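PDB 6D25: alpha-L-arabinosidase from Xanthomonas axonopodis pv. citri, which probably removes alpha-L-arabinofuranosyl side groups from arabinoxylans, including internal xylose units that are di-substituted, as a trimeric glycoside hydrolase of family GH51. Local coordinates for residues I94-G99 against A165-Y170; E138-T143 against A150-N155. All coordinates share one frame; numbering follows the deposited sequence.

Interaction 1 of 2, residues I94-G99 against A165-Y170; sequences IRWPGG and AQWAEY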
loop_
_atom_site.group_PDB
_atom_site.type_symbol
_atom_site.label_atom_id
_atom_site.label_comp_id
_atom_site.label_asym_id
_atom_site.label_seq_id
_atom_site.Cartn_x
_atom_site.Cartn_y
_atom_site.Cartn_z
ATOM N N ILE A 94 -3.826 18.073 22.681
ATOM C CA ILE A 94 -2.610 18.317 21.921
ATOM C C ILE A 94 -2.489 17.236 20.849
ATOM O O ILE A 94 -2.523 16.028 21.179
ATOM C CB ILE A 94 -1.354 18.298 22.809
ATOM C CG1 ILE A 94 -1.438 19.310 23.952
ATOM C CG2 ILE A 94 -0.110 18.523 21.937
ATOM C CD1 ILE A 94 -0.297 19.191 24.961
ATOM N N ARG A 95 -2.293 17.673 19.613
ATOM C CA ARG A 95 -1.995 16.770 18.490
ATOM C C ARG A 95 -0.486 16.533 18.413
ATOM O O ARG A 95 0.295 17.490 18.466
ATOM C CB ARG A 95 -2.498 17.334 17.158
ATOM C CG ARG A 95 -2.216 16.352 16.029
ATOM C CD ARG A 95 -2.855 16.448 14.647
ATOM N NE ARG A 95 -2.524 17.623 13.959
ATOM C CZ ARG A 95 -2.228 17.752 12.658
ATOM N NH1 ARG A 95 -2.048 16.730 11.804
ATOM N NH2 ARG A 95 -2.069 18.989 12.241
ATOM N N TRP A 96 -0.091 15.274 18.315
ATOM C CA TRP A 96 1.292 14.848 18.318
ATOM C C TRP A 96 1.401 13.515 17.578
ATOM O O TRP A 96 0.464 12.723 17.680
ATOM C CB TRP A 96 1.774 14.744 19.778
ATOM C CG TRP A 96 3.093 14.081 19.994
ATOM C CD1 TRP A 96 4.305 14.705 20.091
ATOM C CD2 TRP A 96 3.355 12.685 20.200
ATOM N NE1 TRP A 96 5.291 13.787 20.329
ATOM C CE2 TRP A 96 4.747 12.550 20.391
ATOM C CE3 TRP A 96 2.567 11.535 20.222
ATOM C CZ2 TRP A 96 5.358 11.317 20.583
ATOM C CZ3 TRP A 96 3.165 10.307 20.445
ATOM C CH2 TRP A 96 4.547 10.197 20.589
ATOM N N PRO A 97 2.491 13.210 16.863
ATOM C CA PRO A 97 3.728 13.993 16.740
ATOM C C PRO A 97 3.883 14.781 15.429
ATOM O O PRO A 97 4.981 15.254 15.097
ATOM C CB PRO A 97 4.797 12.899 16.806
ATOM C CG PRO A 97 4.162 11.758 16.044
ATOM C CD PRO A 97 2.714 11.835 16.455
ATOM N N GLY A 98 2.803 14.990 14.693
ATOM C CA GLY A 98 2.834 15.810 13.505
ATOM C C GLY A 98 1.448 15.939 12.909
ATOM O O GLY A 98 0.505 15.504 13.547
ATOM N N GLY A 99 1.294 16.588 11.742
ATOM C CA GLY A 99 2.388 17.184 11.003
ATOM C C GLY A 99 3.062 16.205 10.068
ATOM O O GLY A 99 2.862 14.985 10.164
ATOM N N ALA A 165 -2.298 -0.037 14.005
ATOM C CA ALA A 165 -3.118 -0.983 14.712
ATOM C C ALA A 165 -2.436 -1.404 16.030
ATOM O O ALA A 165 -3.059 -1.439 17.114
ATOM C CB ALA A 165 -3.404 -2.204 13.865
ATOM N N GLN A 166 -1.173 -1.708 15.925
ATOM C CA GLN A 166 -0.405 -2.149 17.122
ATOM C C GLN A 166 -0.216 -0.974 18.086
ATOM O O GLN A 166 -0.231 -1.157 19.270
ATOM C CB GLN A 166 0.923 -2.771 16.699
ATOM C CG GLN A 166 0.700 -4.131 16.017
ATOM C CD GLN A 166 1.948 -4.959 15.899
ATOM O OE1 GLN A 166 3.028 -4.399 15.804
ATOM N NE2 GLN A 166 1.791 -6.276 15.905
ATOM N N TRP A 167 -0.040 0.220 17.560
ATOM C CA TRP A 167 0.172 1.384 18.422
ATOM C C TRP A 167 -1.061 1.636 19.293
ATOM O O TRP A 167 -0.925 1.886 20.483
ATOM C CB TRP A 167 0.471 2.633 17.591
ATOM C CG TRP A 167 1.102 3.758 18.335
ATOM C CD1 TRP A 167 1.664 3.713 19.573
ATOM C CD2 TRP A 167 1.302 5.093 17.857
ATOM N NE1 TRP A 167 2.214 4.925 19.880
ATOM C CE2 TRP A 167 2.021 5.788 18.855
ATOM C CE3 TRP A 167 0.964 5.769 16.685
ATOM C CZ2 TRP A 167 2.391 7.113 18.715
ATOM C CZ3 TRP A 167 1.353 7.084 16.537
ATOM C CH2 TRP A 167 2.079 7.729 17.529
ATOM N N ALA A 168 -2.238 1.591 18.675
ATOM C CA ALA A 168 -3.473 1.780 19.393
ATOM C C ALA A 168 -3.634 0.707 20.487
ATOM O O ALA A 168 -4.055 1.044 21.606
ATOM C CB ALA A 168 -4.647 1.713 18.445
ATOM N N GLU A 169 -3.305 -0.542 20.182
ATOM C CA GLU A 169 -3.405 -1.605 21.176
ATOM C C GLU A 169 -2.419 -1.345 22.329
ATOM O O GLU A 169 -2.784 -1.450 23.521
ATOM C CB GLU A 169 -3.149 -2.994 20.568
ATOM C CG GLU A 169 -3.174 -4.150 21.579
ATOM C CD GLU A 169 -2.872 -5.526 21.005
ATOM O OE1 GLU A 169 -3.221 -5.723 19.805
ATOM O OE2 GLU A 169 -2.235 -6.431 21.738
ATOM N N TYR A 170 -1.173 -1.017 21.980
ATOM C CA TYR A 170 -0.154 -0.742 22.976
ATOM C C TYR A 170 -0.661 0.294 23.982
ATOM O O TYR A 170 -0.506 0.139 25.191
ATOM C CB TYR A 170 1.098 -0.220 22.290
ATOM C CG TYR A 170 2.263 0.074 23.205
ATOM C CD1 TYR A 170 2.414 1.323 23.768
ATOM C CD2 TYR A 170 3.202 -0.896 23.497
ATOM C CE1 TYR A 170 3.494 1.618 24.587
ATOM C CE2 TYR A 170 4.285 -0.622 24.309
ATOM C CZ TYR A 170 4.450 0.643 24.849
ATOM O OH TYR A 170 5.531 0.911 25.651
#

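Interaction 2 of 2, residues E138-T143 against A150-N155; sequences EFMDFT and AYIAGN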
loop_
_atom_site.group_PDB
_atom_site.type_symbol
_atom_site.label_atom_id
_atom_site.label_comp_id
_atom_site.label_asym_id
_atom_site.label_seq_id
_atom_site.Cartn_x
_atom_site.Cartn_y
_atom_site.Cartn_z
ATOM N N GLU A 138 6.335 9.435 27.081
ATOM C CA GLU A 138 6.624 10.766 27.550
ATOM C C GLU A 138 5.492 11.698 27.117
ATOM O O GLU A 138 5.054 12.544 27.917
ATOM C CB GLU A 138 8.002 11.224 27.034
ATOM C CG GLU A 138 9.148 10.412 27.613
ATOM C CD GLU A 138 9.379 9.019 27.034
ATOM O OE1 GLU A 138 8.891 8.725 25.907
ATOM O OE2 GLU A 138 10.055 8.243 27.708
ATOM N N PHE A 139 5.008 11.553 25.862
ATOM C CA PHE A 139 3.898 12.394 25.432
ATOM C C PHE A 139 2.620 12.060 26.229
ATOM O O PHE A 139 1.914 12.987 26.735
ATOM C CB PHE A 139 3.626 12.275 23.936
ATOM C CG PHE A 139 2.395 13.014 23.519
ATOM C CD1 PHE A 139 2.370 14.404 23.514
ATOM C CD2 PHE A 139 1.226 12.342 23.221
ATOM C CE1 PHE A 139 1.222 15.095 23.172
ATOM C CE2 PHE A 139 0.077 13.045 22.869
ATOM C CZ PHE A 139 0.091 14.419 22.852
ATOM N N MET A 140 2.285 10.782 26.342
ATOM C CA MET A 140 1.001 10.459 26.952
ATOM C C MET A 140 0.989 10.849 28.435
ATOM O O MET A 140 -0.042 11.361 28.940
ATOM C CB MET A 140 0.653 8.976 26.771
ATOM C CG MET A 140 0.391 8.602 25.335
ATOM S SD MET A 140 -0.938 9.574 24.543
ATOM C CE MET A 140 -2.329 8.865 25.408
ATOM N N ASP A 141 2.085 10.641 29.140
ATOM C CA ASP A 141 2.152 11.032 30.547
ATOM C C ASP A 141 2.157 12.565 30.659
ATOM O O ASP A 141 1.653 13.108 31.642
ATOM C CB ASP A 141 3.356 10.399 31.249
ATOM C CG ASP A 141 3.237 8.897 31.458
ATOM O OD1 ASP A 141 2.093 8.363 31.413
ATOM O OD2 ASP A 141 4.301 8.272 31.634
ATOM N N PHE A 142 2.680 13.257 29.684
ATOM C CA PHE A 142 2.593 14.743 29.644
ATOM C C PHE A 142 1.123 15.177 29.524
ATOM O O PHE A 142 0.706 16.107 30.258
ATOM C CB PHE A 142 3.415 15.291 28.478
ATOM C CG PHE A 142 3.398 16.788 28.301
ATOM C CD1 PHE A 142 4.050 17.595 29.207
ATOM C CD2 PHE A 142 2.772 17.373 27.210
ATOM C CE1 PHE A 142 4.100 18.966 29.028
ATOM C CE2 PHE A 142 2.854 18.755 27.016
ATOM C CZ PHE A 142 3.485 19.541 27.940
ATOM N N THR A 143 0.346 14.517 28.670
ATOM C CA THR A 143 -1.077 14.878 28.566
ATOM C C THR A 143 -1.768 14.685 29.917
ATOM O O THR A 143 -2.580 15.542 30.301
ATOM C CB THR A 143 -1.834 14.143 27.447
ATOM O OG1 THR A 143 -1.911 12.738 27.728
ATOM C CG2 THR A 143 -1.192 14.395 26.091
ATOM N N ALA A 150 -5.184 13.484 24.467
ATOM C CA ALA A 150 -4.222 13.146 23.427
ATOM C C ALA A 150 -4.954 13.053 22.082
ATOM O O ALA A 150 -5.973 12.351 21.966
ATOM C CB ALA A 150 -3.583 11.814 23.751
ATOM N N TYR A 151 -4.428 13.734 21.071
ATOM C CA TYR A 151 -4.815 13.587 19.709
ATOM C C TYR A 151 -3.599 13.005 18.966
ATOM O O TYR A 151 -2.643 13.721 18.669
ATOM C CB TYR A 151 -5.302 14.942 19.199
ATOM C CG TYR A 151 -5.657 15.052 17.732
ATOM C CD1 TYR A 151 -5.625 13.977 16.867
ATOM C CD2 TYR A 151 -6.079 16.277 17.237
ATOM C CE1 TYR A 151 -5.976 14.136 15.536
ATOM C CE2 TYR A 151 -6.437 16.442 15.901
ATOM C CZ TYR A 151 -6.384 15.371 15.044
ATOM O OH TYR A 151 -6.703 15.536 13.731
ATOM N N ILE A 152 -3.607 11.703 18.719
ATOM C CA ILE A 152 -2.450 11.002 18.177
ATOM C C ILE A 152 -2.529 11.036 16.660
ATOM O O ILE A 152 -3.558 10.682 16.120
ATOM C CB ILE A 152 -2.411 9.547 18.685
ATOM C CG1 ILE A 152 -2.216 9.486 20.195
ATOM C CG2 ILE A 152 -1.342 8.728 17.936
ATOM C CD1 ILE A 152 -0.876 10.003 20.649
ATOM N N ALA A 153 -1.431 11.387 16.002
ATOM C CA ALA A 153 -1.323 11.410 14.531
ATOM C C ALA A 153 -0.601 10.144 14.075
ATOM O O ALA A 153 0.586 9.970 14.357
ATOM C CB ALA A 153 -0.615 12.647 14.059
ATOM N N GLY A 154 -1.342 9.260 13.403
ATOM C CA GLY A 154 -0.794 7.968 12.955
ATOM C C GLY A 154 -0.179 8.019 11.560
ATOM O O GLY A 154 -0.501 8.885 10.703
ATOM N N ASN A 155 0.747 7.098 11.326
ATOM C CA ASN A 155 1.527 6.991 10.094
ATOM C C ASN A 155 0.766 6.103 9.095
ATOM O O ASN A 155 0.642 4.878 9.276
ATOM C CB ASN A 155 2.910 6.401 10.389
ATOM C CG ASN A 155 3.817 6.298 9.170
ATOM O OD1 ASN A 155 3.336 6.276 8.045
ATOM N ND2 ASN A 155 5.130 6.197 9.367
#

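Interaction 1 of 2, residues I94-G99 against A165-Y170
Trp96 and Trp167 meet by the far ends of their six-membered rings, and this apolar touch carries most of the contact between 94-99 and 165-170. CZ3 of Trp96 lies 3.7 Å from CZ2 of Trp167 and 4.0 Å from CH2 of the same ring. The Trp96 atom comes in at the rim of the Trp167 indole, near its plane, and the two side chains run obliquely to each other, so they do not stack. Both reach across from distant backbones: Pro97 and Trp167, the nearest pair of CA atoms, are 13.2 Å apart. In Trp96 the indole stands anti to the backbone N (chi1 169°), which carries its benzo ring out from the end of strand 93-96 toward helix 161-172.

Pro97 adds a looser apolar touch, with CD 4.3 Å from Trp167 CH2, again at the rim of that ring. A cis peptide bond precedes this proline, whose CB sits 3.5 Å above the Trp96 plane, offset toward the rim.

Polar bonding and ring stacking both go to outside partners. Trp96 NE1 is hydrogen-bonded to His55 NE2 and Trp167 NE1 to Thr136 OG1, while Trp96 stacks with Phe139 and Trp167 with Trp107.

The junction rests on van der Waals contact over 90 Å², and those outside partners probably orient both indoles. It joins the C-terminal end of strand 93-96 to the helix that follows the next parallel strand, 149-154, consistent with a (beta/alpha)8 barrel.

Interaction 2 of 2, residues E138-T143 against A150-N155
Met140 and Phe139 of the helix close over Ala150 and Ile152 of the strand. SD of Met140 is 3.6 Å from Ala150 CB, with its CE equally near that methyl, and SD also lies 3.9 Å from Ile152 CD1. The sulfur thus sits against both strand side chains, the methionine crossing the isoleucine at about a right angle. Phe139 brings in its CE2, 3.9 Å from Ile152 CD1 and 4.0 Å from Ala150 CB; the phenyl and the isoleucine chain lie alongside each other, heading opposite ways. Thr143 makes the more distant approach, CG2 to Ala150 CA at 4.2 Å.

Behind this shell, the Met140 chain is bent at both chi2 (-57°) and chi3 (-71°), which folds CE back over Ala150. Thr143 OG1 donates to Met140 O at 2.6 Å, a bond to the preceding turn that holds the hydroxyl on the helix, while CG2 lies 3.5 Å above one face of the Phe139 ring, toward the rim.

The axes of 138-143 and 150-154 run nearly antiparallel, at 157°, and come within 9.6 Å, as where a helix leads through a short turn into the next strand, consistent with a (beta/alpha)8 barrel. Outward from the pair, Met140 touches Trp192, and Ile152 reaches Trp167 and Met171 of helix 161-172. Strand 149-154 itself is hydrogen-bonded between strands 93-96 and 196-199.

The centres of interactions 1 and 2 are about 6 Å apart. In chain order come strand 93-96, helix 136-146, strand 149-154 and helix 161-172, so both segments of interaction 2 fall between those of interaction 1 in the sequence. Strands 93-96 and 149-154 are neighbours in an eight-stranded parallel sheet whose strands follow in chain order, consistent with the (beta/alpha)8 barrel of GH51 enzymes. The two contacts join there by Trp96 O to Ala153 N, 2.9 Å, a probable hydrogen bond. Trp96 and Ile152 also touch, making one continuous buried layer between two successive barrel strands and the helices packed outside them.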